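Local coordinates for protein alkaline phosphatase (Antarctic bacterium, PDB 2W5V) that probably hydrolyses phosphate monoesters through a phosphorylated enzyme intermediate, working with bound zinc and magnesium ions, at residues A139-H144 / A248-S253; K112-I117 / H365-V370; S48-T53 / P343-G348; T64-I69 / V296-D301; T197-F202 / L231-D236. The protein carries 1 engineered substitution. All coordinates share one frame; numbering follows the deposited sequence.

Contact 1 of 5, residues A139-H144 / A248-S253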
# COMPACT_ATOMS: atom_id res chain seq x y z
N ALA B 139 -13.46 17.36 -13.47
CA ALA B 139 -13.14 18.51 -14.32
C ALA B 139 -11.85 18.28 -15.10
O ALA B 139 -11.74 18.64 -16.27
CB ALA B 139 -13.03 19.77 -13.50
N SER B 140 -10.87 17.68 -14.43
CA SER B 140 -9.57 17.46 -15.05
C SER B 140 -9.67 16.57 -16.29
O SER B 140 -8.76 16.54 -17.11
CB SER B 140 -8.58 16.85 -14.05
OG SER B 140 -8.31 17.75 -13.00
N PHE B 141 -10.78 15.84 -16.43
CA PHE B 141 -10.94 14.96 -17.58
C PHE B 141 -11.67 15.59 -18.78
O PHE B 141 -11.72 15.00 -19.86
CB PHE B 141 -11.59 13.64 -17.16
CG PHE B 141 -10.66 12.73 -16.40
CD1 PHE B 141 -10.41 12.96 -15.05
CD2 PHE B 141 -9.99 11.70 -17.04
CE1 PHE B 141 -9.53 12.15 -14.35
CE2 PHE B 141 -9.11 10.88 -16.33
CZ PHE B 141 -8.88 11.11 -14.98
N TYR B 142 -12.22 16.79 -18.62
CA TYR B 142 -12.90 17.43 -19.75
C TYR B 142 -12.67 18.93 -19.91
O TYR B 142 -13.03 19.50 -20.93
CB TYR B 142 -14.41 17.15 -19.72
CG TYR B 142 -15.14 17.81 -18.56
CD1 TYR B 142 -15.58 19.14 -18.64
CD2 TYR B 142 -15.40 17.10 -17.40
CE1 TYR B 142 -16.26 19.74 -17.58
CE2 TYR B 142 -16.07 17.68 -16.34
CZ TYR B 142 -16.50 18.99 -16.43
OH TYR B 142 -17.16 19.54 -15.36
N ALA B 143 -12.07 19.57 -18.91
CA ALA B 143 -11.87 21.01 -18.95
C ALA B 143 -10.40 21.42 -18.88
O ALA B 143 -9.53 20.61 -18.55
CB ALA B 143 -12.64 21.69 -17.83
N HIS B 144 -10.13 22.68 -19.20
CA HIS B 144 -8.80 23.25 -19.04
C HIS B 144 -8.93 24.62 -18.38
O HIS B 144 -9.39 25.57 -19.01
CB HIS B 144 -8.13 23.39 -20.41
CG HIS B 144 -8.05 22.11 -21.17
ND1 HIS B 144 -7.08 21.16 -20.94
CD2 HIS B 144 -8.84 21.60 -22.15
CE1 HIS B 144 -7.26 20.13 -21.75
NE2 HIS B 144 -8.32 20.37 -22.49
N ALA B 248 -15.97 1.30 -28.82
CA ALA B 248 -15.07 1.22 -27.67
C ALA B 248 -15.33 2.43 -26.77
O ALA B 248 -15.87 3.44 -27.22
CB ALA B 248 -13.63 1.21 -28.14
N PHE B 249 -14.94 2.34 -25.51
CA PHE B 249 -15.22 3.42 -24.58
C PHE B 249 -14.14 3.63 -23.53
O PHE B 249 -13.36 2.73 -23.22
CB PHE B 249 -16.59 3.22 -23.91
CG PHE B 249 -16.67 2.00 -23.01
CD1 PHE B 249 -16.19 2.05 -21.70
CD2 PHE B 249 -17.26 0.82 -23.46
CE1 PHE B 249 -16.27 0.94 -20.87
CE2 PHE B 249 -17.35 -0.30 -22.63
CZ PHE B 249 -16.86 -0.24 -21.34
N PHE B 250 -14.10 4.85 -23.00
CA PHE B 250 -13.31 5.19 -21.84
C PHE B 250 -14.24 5.83 -20.81
O PHE B 250 -15.01 6.72 -21.15
CB PHE B 250 -12.19 6.17 -22.22
CG PHE B 250 -11.48 6.74 -21.03
CD1 PHE B 250 -10.38 6.08 -20.48
CD2 PHE B 250 -11.93 7.90 -20.43
CE1 PHE B 250 -9.74 6.59 -19.38
CE2 PHE B 250 -11.29 8.42 -19.32
CZ PHE B 250 -10.19 7.76 -18.79
N ILE B 251 -14.17 5.37 -19.56
CA ILE B 251 -14.97 5.95 -18.47
C ILE B 251 -14.07 6.23 -17.28
O ILE B 251 -13.21 5.42 -16.94
CB ILE B 251 -16.08 4.96 -18.02
CG1 ILE B 251 -17.11 4.76 -19.12
CG2 ILE B 251 -16.76 5.43 -16.74
CD1 ILE B 251 -17.99 3.52 -18.91
N MET B 252 -14.26 7.39 -16.65
CA MET B 252 -13.69 7.66 -15.33
C MET B 252 -14.87 7.83 -14.37
O MET B 252 -15.73 8.68 -14.60
CB MET B 252 -12.85 8.94 -15.34
CG MET B 252 -12.04 9.16 -14.05
SD MET B 252 -13.00 9.71 -12.61
CE MET B 252 -13.47 11.36 -13.16
N SER B 253 -14.92 7.00 -13.34
CA SER B 253 -15.91 7.13 -12.27
C SER B 253 -15.21 7.41 -10.94
O SER B 253 -14.23 6.75 -10.59
CB SER B 253 -16.74 5.85 -12.12
OG SER B 253 -17.43 5.56 -13.32
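Phe-141 offers one face of its ring to Met-252, and this CH-pi contact is the main one. CG of Met-252 stands 3.9 Å from the centroid of the Phe-141 ring, only 15° off the normal and shifted toward the CZ rim. The methionine starts out with CG opposite the backbone N (chi1 -171°) and bends twice beyond it, which brings CE back to 3.9 Å from Phe-141 CD1. SD lies farther off, 5.0 Å from the same centroid and above the face, a distant Met-aromatic contact. The second kind is ring against ring: CE2 of Phe-141 meets the edge of Phe-250 at CZ, 4.1 Å away, the two side chains crossing at about a right angle. No hydrogen bond crosses between the two segments; within 139-144, Ala-139 O accepts from both Tyr-142 N and Ala-143 N, closing a turn that includes Phe-141. With a leucine here, Met-252 would probably lose the flat surface under CG and sulfur, and a gap would open beside Phe-250 CZ. Between these two segments the contact is wholly apolar, although Met-252 lies about 4 Å, side chain to side chain, from the magnesium ligands Thr-137 and Glu-254: it comes close to the metal site without contributing a ligand.

Contact 2 of 5, residues K112-I117 / H365-V370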
# COMPACT_ATOMS: atom_id res chain seq x y z
N LYS B 112 -3.18 18.32 -23.92
CA LYS B 112 -4.14 17.36 -24.45
C LYS B 112 -4.42 16.23 -23.45
O LYS B 112 -3.50 15.60 -22.95
CB LYS B 112 -3.61 16.76 -25.75
CG LYS B 112 -4.60 15.89 -26.50
CD LYS B 112 -4.00 15.49 -27.84
CE LYS B 112 -4.98 14.74 -28.73
NZ LYS B 112 -4.31 14.32 -29.99
N SER B 113 -5.70 15.97 -23.20
CA SER B 113 -6.12 14.97 -22.22
C SER B 113 -6.44 13.61 -22.85
O SER B 113 -6.58 13.49 -24.07
CB SER B 113 -7.36 15.46 -21.47
OG SER B 113 -8.53 15.20 -22.23
N ILE B 114 -6.57 12.59 -22.00
CA ILE B 114 -6.89 11.25 -22.47
C ILE B 114 -8.30 11.21 -23.09
O ILE B 114 -8.55 10.44 -24.02
CB ILE B 114 -6.76 10.21 -21.32
CG1 ILE B 114 -6.76 8.78 -21.89
CG2 ILE B 114 -7.86 10.41 -20.32
CD1 ILE B 114 -5.59 8.48 -22.82
N VAL B 115 -9.21 12.03 -22.58
CA VAL B 115 -10.54 12.13 -23.18
C VAL B 115 -10.48 12.73 -24.59
O VAL B 115 -11.19 12.28 -25.49
CB VAL B 115 -11.50 12.95 -22.28
CG1 VAL B 115 -12.78 13.32 -23.02
CG2 VAL B 115 -11.83 12.17 -21.01
N GLU B 116 -9.63 13.74 -24.79
CA GLU B 116 -9.48 14.34 -26.12
C GLU B 116 -8.81 13.37 -27.10
O GLU B 116 -9.17 13.31 -28.28
CB GLU B 116 -8.71 15.67 -26.03
CG GLU B 116 -9.53 16.75 -25.32
CD GLU B 116 -8.71 17.95 -24.85
OE1 GLU B 116 -7.48 17.82 -24.63
OE2 GLU B 116 -9.31 19.03 -24.68
N ILE B 117 -7.84 12.60 -26.61
CA ILE B 117 -7.24 11.53 -27.41
C ILE B 117 -8.26 10.45 -27.74
O ILE B 117 -8.35 9.98 -28.87
CB ILE B 117 -6.02 10.92 -26.66
CG1 ILE B 117 -4.86 11.92 -26.68
CG2 ILE B 117 -5.63 9.57 -27.27
CD1 ILE B 117 -3.75 11.58 -25.71
N HIS B 365 0.36 7.75 -19.39
CA HIS B 365 1.21 7.20 -20.43
C HIS B 365 1.03 5.70 -20.57
O HIS B 365 1.14 5.15 -21.66
CB HIS B 365 2.66 7.60 -20.17
CG HIS B 365 2.87 9.08 -20.25
ND1 HIS B 365 2.90 9.76 -21.45
CD2 HIS B 365 3.01 10.02 -19.28
CE1 HIS B 365 3.07 11.05 -21.21
NE2 HIS B 365 3.14 11.23 -19.91
N LYS B 366 0.74 5.04 -19.45
CA LYS B 366 0.47 3.61 -19.48
C LYS B 366 -0.86 3.28 -20.15
O LYS B 366 -0.95 2.29 -20.87
CB LYS B 366 0.54 3.02 -18.06
CG LYS B 366 1.96 3.08 -17.45
CD LYS B 366 1.93 2.59 -16.00
CE LYS B 366 3.35 2.51 -15.42
NZ LYS B 366 4.12 1.40 -16.06
N ILE B 367 -1.89 4.08 -19.90
CA ILE B 367 -3.18 3.85 -20.59
C ILE B 367 -2.99 4.04 -22.09
O ILE B 367 -3.45 3.23 -22.89
CB ILE B 367 -4.28 4.79 -20.09
CG1 ILE B 367 -4.70 4.42 -18.67
CG2 ILE B 367 -5.48 4.72 -21.03
CD1 ILE B 367 -5.57 5.49 -18.00
N LEU B 368 -2.30 5.10 -22.46
CA LEU B 368 -2.00 5.35 -23.86
C LEU B 368 -1.21 4.16 -24.46
O LEU B 368 -1.54 3.66 -25.54
CB LEU B 368 -1.22 6.67 -23.99
CG LEU B 368 -1.15 7.38 -25.33
CD1 LEU B 368 -2.51 7.39 -26.01
CD2 LEU B 368 -0.64 8.80 -25.11
N LYS B 369 -0.20 3.69 -23.74
CA LYS B 369 0.63 2.59 -24.22
C LYS B 369 -0.16 1.30 -24.48
O LYS B 369 -0.01 0.69 -25.54
CB LYS B 369 1.78 2.30 -23.25
CG LYS B 369 2.63 1.12 -23.67
CD LYS B 369 3.73 0.83 -22.67
CE LYS B 369 4.50 -0.43 -23.08
NZ LYS B 369 5.64 -0.70 -22.16
N VAL B 370 -0.98 0.87 -23.53
CA VAL B 370 -1.66 -0.41 -23.68
C VAL B 370 -2.81 -0.38 -24.70
O VAL B 370 -3.07 -1.38 -25.36
CB VAL B 370 -2.14 -1.00 -22.33
CG1 VAL B 370 -0.96 -1.10 -21.37
CG2 VAL B 370 -3.25 -0.16 -21.72
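Ile-114 and Leu-368 bring their CA atoms closer together than any other pair of the two segments, 7.8 Å apart, yet their side chains do not meet; each takes a different partner. Ile-114 reaches with CD1 to CG2 of Ile-367, 4.2 Å away, while Ile-117 sends CG2 to CD1 of Leu-368 at 4.0 Å. In both pairs the side chains cross at about a right angle, methyl against methyl. Ile-114 has CG1 opposite its backbone N (chi1 -166°) and turns again at the next bond, which swings CD1 across to the other helix. The CB of Leu-368 does not aim at Ile-117; it is the outer part of the side chain that leans over to it. Phe-364, one turn before Leu-368, also packs on Ile-114 and Ile-117.

The start of helix 114-120 is fixed by a capping box. Ser-113 OG accepts from Glu-116 N at 3.1 Å, and Glu-116 OE1 accepts from Ser-113 N at 2.9 Å, met on its anti side and 30° out of the carboxylate plane. Ile-114 also rests on Phe-250 and Ile-367 on Ile-297, residues of two strands of the large sheet. This is the helix-over-sheet layering of an alpha/beta fold, with two neighbouring helices joined by apolar side chains as they lie on the strands.

Contact 3 of 5, residues S48-T53 / P343-G348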
# COMPACT_ATOMS: atom_id res chain seq x y z
N SER B 48 -4.67 2.57 3.99
CA SER B 48 -5.43 2.42 5.25
C SER B 48 -6.94 2.53 5.01
O SER B 48 -7.72 1.75 5.55
CB SER B 48 -4.97 3.44 6.29
OG SER B 48 -3.68 3.14 6.78
N GLN B 49 -7.34 3.49 4.18
CA GLN B 49 -8.75 3.64 3.83
C GLN B 49 -9.26 2.41 3.11
O GLN B 49 -10.33 1.89 3.42
CB GLN B 49 -8.96 4.87 2.94
CG GLN B 49 -8.96 6.21 3.66
CD GLN B 49 -7.57 6.76 3.86
OE1 GLN B 49 -6.57 6.05 3.67
NE2 GLN B 49 -7.48 8.02 4.26
N ILE B 50 -8.49 1.94 2.13
CA ILE B 50 -8.83 0.73 1.40
C ILE B 50 -8.99 -0.44 2.36
O ILE B 50 -9.91 -1.24 2.24
CB ILE B 50 -7.74 0.39 0.35
CG1 ILE B 50 -7.71 1.43 -0.78
CG2 ILE B 50 -7.93 -1.02 -0.20
CD1 ILE B 50 -6.42 1.38 -1.61
N SER B 51 -8.07 -0.53 3.32
CA SER B 51 -8.09 -1.61 4.30
C SER B 51 -9.38 -1.69 5.12
O SER B 51 -9.80 -2.77 5.55
CB SER B 51 -6.89 -1.49 5.23
OG SER B 51 -5.70 -1.67 4.50
N SER B 52 -10.03 -0.54 5.34
CA SER B 52 -11.24 -0.54 6.15
C SER B 52 -12.34 -1.43 5.56
O SER B 52 -13.15 -1.97 6.30
CB SER B 52 -11.76 0.89 6.40
OG SER B 52 -12.27 1.49 5.21
N THR B 53 -12.35 -1.60 4.24
CA THR B 53 -13.36 -2.47 3.62
C THR B 53 -13.20 -3.93 4.03
O THR B 53 -14.13 -4.73 3.88
CB THR B 53 -13.37 -2.37 2.08
OG1 THR B 53 -12.14 -2.90 1.54
CG2 THR B 53 -13.51 -0.92 1.63
N PRO B 343 -1.73 2.84 -3.73
CA PRO B 343 -1.90 1.60 -4.50
C PRO B 343 -2.66 1.81 -5.80
O PRO B 343 -3.60 2.60 -5.87
CB PRO B 343 -2.74 0.70 -3.57
CG PRO B 343 -2.71 1.36 -2.23
CD PRO B 343 -2.46 2.82 -2.45
N VAL B 344 -2.22 1.10 -6.84
CA VAL B 344 -2.91 1.03 -8.11
C VAL B 344 -3.29 -0.42 -8.32
O VAL B 344 -2.45 -1.31 -8.13
CB VAL B 344 -1.98 1.43 -9.26
CG1 VAL B 344 -2.67 1.21 -10.62
CG2 VAL B 344 -1.50 2.86 -9.08
N PHE B 345 -4.54 -0.66 -8.72
CA PHE B 345 -5.01 -2.01 -9.02
C PHE B 345 -5.44 -2.05 -10.48
O PHE B 345 -6.09 -1.13 -10.97
CB PHE B 345 -6.21 -2.37 -8.13
CG PHE B 345 -5.95 -2.24 -6.65
CD1 PHE B 345 -5.50 -3.33 -5.91
CD2 PHE B 345 -6.17 -1.04 -5.99
CE1 PHE B 345 -5.26 -3.23 -4.54
CE2 PHE B 345 -5.95 -0.92 -4.62
CZ PHE B 345 -5.49 -2.03 -3.89
N ALA B 346 -5.09 -3.13 -11.18
CA ALA B 346 -5.51 -3.26 -12.58
C ALA B 346 -5.93 -4.68 -12.93
O ALA B 346 -5.27 -5.64 -12.56
CB ALA B 346 -4.40 -2.77 -13.51
N TYR B 347 -7.02 -4.79 -13.68
CA TYR B 347 -7.53 -6.08 -14.12
C TYR B 347 -7.84 -6.00 -15.61
O TYR B 347 -8.42 -5.02 -16.07
CB TYR B 347 -8.82 -6.44 -13.39
CG TYR B 347 -9.42 -7.71 -13.93
CD1 TYR B 347 -9.07 -8.94 -13.41
CD2 TYR B 347 -10.30 -7.68 -15.01
CE1 TYR B 347 -9.59 -10.11 -13.92
CE2 TYR B 347 -10.83 -8.85 -15.53
CZ TYR B 347 -10.47 -10.06 -14.98
OH TYR B 347 -11.00 -11.23 -15.49
N GLY B 348 -7.50 -7.05 -16.35
CA GLY B 348 -7.88 -7.14 -17.75
C GLY B 348 -6.69 -7.01 -18.69
O GLY B 348 -5.54 -6.97 -18.24
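The carbonyl O of Ile-50 is gripped twice by Thr-53, through OG1 at 2.9 Å, nearly in line with the C=O bond (170°), and through N at 3.2 Å. This lies in the region of helix 47-52, which packs against strand 342-347 of the large sheet in this alpha/beta fold. One residue earlier Gln-49 O is held in a similar way by Ser-52. Its OG, in the carbonyl plane, is 2.7 Å from Gln-49 O, and Ser-52 N bonds to the same oxygen. Ile-50 is the one side chain of 48-53 that touches the strand segment.

That isoleucine reaches out with CG1 beside the backbone N (chi1 -68°) and the chain then running on extended, so that CD1 is the part that arrives. The methyl touches two side chains of the strand, Pro-343 and Phe-345, while Val-344 between them points away. Pro-343 comes tip to tip with it; Ile-50 and Phe-345 come at each other from opposite directions, and the Phe-345 ring also meets that of Tyr-63.

The second subunit is close by: Ser-51 OG bonds to Leu-341 N and Thr-340 OG1 of the neighbouring chain, and Leu-47 of that chain packs on Pro-343, so this apolar contact borders the dimer interface. Ile-50 CD1 ends 3.8 Å from Pro-343 CG and equally far from Phe-345 CE2, lying in the plane of that ring at its edge.

Contact 4 of 5, residues T64-I69 / V296-D301. With ZN (zinc ion), chain H.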
# COMPACT_ATOMS: atom_id res chain seq x y z
N THR B 64 -10.28 -7.67 -3.58
CA THR B 64 -9.57 -8.95 -3.55
C THR B 64 -9.53 -9.66 -4.91
O THR B 64 -8.80 -10.64 -5.08
CB THR B 64 -10.16 -9.93 -2.51
OG1 THR B 64 -11.52 -10.21 -2.85
CG2 THR B 64 -10.07 -9.34 -1.12
N GLN B 65 -10.31 -9.18 -5.87
CA GLN B 65 -10.28 -9.74 -7.22
C GLN B 65 -9.00 -9.38 -7.97
O GLN B 65 -8.67 -10.01 -8.97
CB GLN B 65 -11.49 -9.28 -8.03
CG GLN B 65 -12.82 -9.75 -7.49
CD GLN B 65 -13.98 -9.41 -8.41
OE1 GLN B 65 -13.98 -9.76 -9.59
NE2 GLN B 65 -14.98 -8.73 -7.87
N PHE B 66 -8.27 -8.36 -7.51
CA PHE B 66 -7.10 -7.88 -8.24
C PHE B 66 -5.84 -8.67 -7.94
O PHE B 66 -5.58 -9.03 -6.80
CB PHE B 66 -6.83 -6.39 -7.96
CG PHE B 66 -7.84 -5.46 -8.56
CD1 PHE B 66 -8.86 -4.91 -7.78
CD2 PHE B 66 -7.77 -5.10 -9.90
CE1 PHE B 66 -9.78 -4.05 -8.34
CE2 PHE B 66 -8.69 -4.23 -10.46
CZ PHE B 66 -9.69 -3.71 -9.68
N LYS B 67 -5.04 -8.91 -8.98
CA LYS B 67 -3.75 -9.56 -8.82
C LYS B 67 -2.64 -8.54 -9.09
O LYS B 67 -1.68 -8.41 -8.32
CB LYS B 67 -3.62 -10.74 -9.78
CG LYS B 67 -4.64 -11.83 -9.54
CD LYS B 67 -4.57 -12.31 -8.09
CE LYS B 67 -5.62 -13.36 -7.78
NZ LYS B 67 -5.53 -13.77 -6.34
N ASN B 68 -2.77 -7.83 -10.20
CA ASN B 68 -1.77 -6.85 -10.61
C ASN B 68 -1.90 -5.56 -9.81
O ASN B 68 -2.93 -4.89 -9.88
CB ASN B 68 -1.89 -6.56 -12.10
CG ASN B 68 -1.63 -7.79 -12.94
OD1 ASN B 68 -0.70 -8.56 -12.66
ND2 ASN B 68 -2.43 -7.99 -13.98
N ILE B 69 -0.86 -5.23 -9.04
CA ILE B 69 -0.87 -4.10 -8.13
C ILE B 69 0.40 -3.28 -8.29
O ILE B 69 1.49 -3.84 -8.44
CB ILE B 69 -0.98 -4.59 -6.66
CG1 ILE B 69 -2.33 -5.26 -6.44
CG2 ILE B 69 -0.74 -3.45 -5.68
CD1 ILE B 69 -2.42 -6.11 -5.17
N VAL B 296 -9.69 -2.52 -16.37
CA VAL B 296 -10.19 -1.76 -15.23
C VAL B 296 -9.02 -1.35 -14.36
O VAL B 296 -8.24 -2.19 -13.91
CB VAL B 296 -11.16 -2.59 -14.39
CG1 VAL B 296 -11.63 -1.78 -13.19
CG2 VAL B 296 -12.34 -3.07 -15.22
N ILE B 297 -8.89 -0.04 -14.13
CA ILE B 297 -7.84 0.50 -13.29
C ILE B 297 -8.47 1.21 -12.10
O ILE B 297 -9.39 2.01 -12.27
CB ILE B 297 -6.98 1.54 -14.05
CG1 ILE B 297 -6.36 0.91 -15.30
CG2 ILE B 297 -5.91 2.11 -13.13
CD1 ILE B 297 -6.03 1.93 -16.37
N VAL B 298 -7.98 0.90 -10.91
CA VAL B 298 -8.47 1.52 -9.68
C VAL B 298 -7.31 2.17 -8.95
O VAL B 298 -6.29 1.51 -8.67
CB VAL B 298 -9.12 0.50 -8.73
CG1 VAL B 298 -9.51 1.19 -7.42
CG2 VAL B 298 -10.34 -0.17 -9.37
N THR B 299 -7.44 3.44 -8.62
CA THR B 299 -6.39 4.10 -7.84
C THR B 299 -6.97 5.30 -7.10
O THR B 299 -8.18 5.53 -7.17
CB THR B 299 -5.20 4.53 -8.73
OG1 THR B 299 -4.07 4.86 -7.89
CG2 THR B 299 -5.55 5.75 -9.58
N SER B 300 -6.12 6.05 -6.42
CA SER B 300 -6.55 7.27 -5.73
C SER B 300 -5.62 8.41 -6.14
O SER B 300 -4.54 8.17 -6.68
CB SER B 300 -6.47 7.10 -4.21
OG SER B 300 -7.03 5.86 -3.80
N ASP B 301 -6.02 9.64 -5.86
CA ASP B 301 -5.18 10.78 -6.20
C ASP B 301 -4.16 11.09 -5.10
O ASP B 301 -3.10 11.63 -5.38
CB ASP B 301 -6.03 12.01 -6.58
CG ASP B 301 -7.02 12.43 -5.49
OD1 ASP B 301 -7.31 11.60 -4.60
OD2 ASP B 301 -7.50 13.59 -5.53
ZN ZN H . -8.31 14.44 -3.89
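Phe-66 reaches Val-296 and Val-298 without any backbone pairing between the two segments, because strand 342-347 runs between strands 68-73 and 294-299 in the sheet. Phe-66 has CG beside the backbone N (chi1 -71°), and the ring projects past Phe-345, whose own ring it meets with planes at about 45°. Its far end makes the contact. CZ of Phe-66 lies 3.6 Å from CG2 of Val-298, which approaches obliquely, the two side chains crossing at about a right angle. Toward Val-296 the ring turns its edge: Phe-66 CE2 is 4.0 Å from the carbonyl O of Val-296, near the ring plane, and CZ is 4.5 Å from CG1 of the same valine. Helix 267-291 closes over this group, with Ile-281 on Phe-66 and Phe-277 on Val-298. Next to Phe-66, the backbone of Lys-67 bonds to the second subunit.

The other end of 296-301 has a different character. Asp-301 binds a zinc ion through OD2 at 2.0 Å, in a site shared with Asp-43, His-302 and the phosphorylated Ser-84, while its OD1 accepts from Gly-44 N. Both carboxylate oxygens are therefore engaged, which should hold the group against rotation. The valines make a buried apolar contact, and three residues past Val-298 the same chain delivers a ligand to the metal.

Contact 5 of 5, residues T197-F202 / L231-D236. Unlike the reference sequence in segment 197-202: Ala-198 (reference Gly).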
# COMPACT_ATOMS: atom_id res chain seq x y z
N THR B 197 -33.67 14.92 -13.00
CA THR B 197 -34.63 14.33 -12.08
C THR B 197 -34.07 13.09 -11.39
O THR B 197 -33.98 13.04 -10.16
CB THR B 197 -35.92 13.95 -12.81
OG1 THR B 197 -36.48 15.11 -13.42
CG2 THR B 197 -36.92 13.36 -11.83
N ALA B 198 -33.70 12.08 -12.17
CA ALA B 198 -33.16 10.84 -11.61
C ALA B 198 -32.40 10.06 -12.67
O ALA B 198 -32.57 10.30 -13.87
CB ALA B 198 -34.28 9.99 -11.02
N LEU B 199 -31.56 9.12 -12.24
CA LEU B 199 -30.95 8.19 -13.18
C LEU B 199 -32.06 7.32 -13.73
O LEU B 199 -32.97 6.93 -13.00
CB LEU B 199 -29.92 7.29 -12.50
CG LEU B 199 -28.48 7.72 -12.33
CD1 LEU B 199 -27.71 6.56 -11.71
CD2 LEU B 199 -27.85 8.16 -13.64
N THR B 200 -31.99 7.01 -15.02
CA THR B 200 -32.98 6.16 -15.66
C THR B 200 -32.30 4.86 -16.06
O THR B 200 -31.14 4.62 -15.71
CB THR B 200 -33.53 6.84 -16.91
OG1 THR B 200 -32.45 7.13 -17.80
CG2 THR B 200 -34.21 8.15 -16.54
N ASP B 201 -33.02 4.01 -16.78
CA ASP B 201 -32.42 2.78 -17.31
C ASP B 201 -31.89 3.02 -18.72
O ASP B 201 -32.11 4.09 -19.31
CB ASP B 201 -33.43 1.63 -17.31
CG ASP B 201 -34.46 1.75 -18.43
OD1 ASP B 201 -34.74 2.89 -18.85
OD2 ASP B 201 -34.97 0.70 -18.87
N PHE B 202 -31.20 2.03 -19.27
CA PHE B 202 -30.59 2.18 -20.59
C PHE B 202 -31.60 2.50 -21.69
O PHE B 202 -31.40 3.42 -22.48
CB PHE B 202 -29.76 0.95 -20.96
CG PHE B 202 -29.15 1.04 -22.33
CD1 PHE B 202 -28.28 2.07 -22.66
CD2 PHE B 202 -29.45 0.09 -23.30
CE1 PHE B 202 -27.72 2.15 -23.92
CE2 PHE B 202 -28.89 0.17 -24.56
CZ PHE B 202 -28.03 1.20 -24.87
N LEU B 231 -23.44 5.48 -7.62
CA LEU B 231 -22.15 5.35 -8.30
C LEU B 231 -22.12 4.09 -9.17
O LEU B 231 -21.76 4.15 -10.34
CB LEU B 231 -20.99 5.39 -7.31
CG LEU B 231 -19.58 5.33 -7.89
CD1 LEU B 231 -19.33 6.49 -8.84
CD2 LEU B 231 -18.55 5.32 -6.77
N SER B 232 -22.52 2.95 -8.61
CA SER B 232 -22.58 1.73 -9.41
C SER B 232 -23.56 1.85 -10.57
O SER B 232 -23.22 1.54 -11.71
CB SER B 232 -22.94 0.52 -8.54
OG SER B 232 -21.90 0.24 -7.63
N ALA B 233 -24.78 2.29 -10.27
CA ALA B 233 -25.83 2.37 -11.29
C ALA B 233 -25.43 3.29 -12.44
O ALA B 233 -25.69 2.99 -13.60
CB ALA B 233 -27.15 2.83 -10.67
N ALA B 234 -24.81 4.42 -12.11
CA ALA B 234 -24.41 5.39 -13.12
C ALA B 234 -23.24 4.88 -13.95
O ALA B 234 -23.16 5.13 -15.15
CB ALA B 234 -24.07 6.73 -12.48
N THR B 235 -22.33 4.15 -13.30
CA THR B 235 -21.23 3.53 -14.02
C THR B 235 -21.76 2.45 -14.98
O THR B 235 -21.33 2.35 -16.13
CB THR B 235 -20.22 2.90 -13.04
OG1 THR B 235 -19.69 3.92 -12.19
CG2 THR B 235 -19.07 2.25 -13.79
N ASP B 236 -22.70 1.64 -14.50
CA ASP B 236 -23.27 0.58 -15.33
C ASP B 236 -24.04 1.18 -16.50
O ASP B 236 -24.02 0.65 -17.62
CB ASP B 236 -24.19 -0.30 -14.50
CG ASP B 236 -24.62 -1.54 -15.25
OD1 ASP B 236 -23.76 -2.41 -15.50
OD2 ASP B 236 -25.82 -1.65 -15.60
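Leu-199 lies against Ala-233 and Ala-234 on helix 230-242, a loop-on-helix contact in this alpha/beta fold, where the chain passes from strand 192-195 to the short helix 202-205. The leucine leaves the loop with CB directed at the helix but not yet touching it. CG sits beside the backbone N (chi1 -86°), 4.5 Å from Ala-234 CB, and there the branch divides. CD2 stays at the margin, 4.2 Å from Ala-234 CB. CD1 continues the extended chain and does the real touching: it is 3.7 Å from Ala-234 CB, 3.6 Å from Ala-234 N and 3.9 Å from Ala-233 CB. One methyl thus settles on the helix surface where two small alanines allow it near the backbone. Phe-230 and Leu-237 of the same helix, together with Phe-213 of strand 210-214, also touch Leu-199. Past the leucine, Asp-201 stands at the N-cap of the next helix.

No hydrogen bond joins the two segments. Within the helix, Leu-231 O accepts from two atoms of Thr-235, N at 3.0 Å and OG1 at 2.8 Å, which reach it from opposite faces of its carbonyl plane.

In the fold
Contacts 3 and 4 are nearly one unit, their centres 5 Å apart: Phe-345 O bonds to Val-298 N and Tyr-347 O to Val-296 N, each at 2.8 Å, and both contacts touch the second subunit. Contact 2 joins contact 4 through Ile-367 on Ile-297, and contact 1 through Glu-116 OE2, 2.7 Å from His-144 NE2. Contact 5, about 17 Å between centres from contact 1, is tied to it by Ser-253 OG and Thr-235 OG1 at 3.0 Å. Of these contacts, contact 4 supplies a zinc ligand, Asp-301, whereas in contact 1 Met-252 comes only within about 8 Å, side chain to ion, of magnesium.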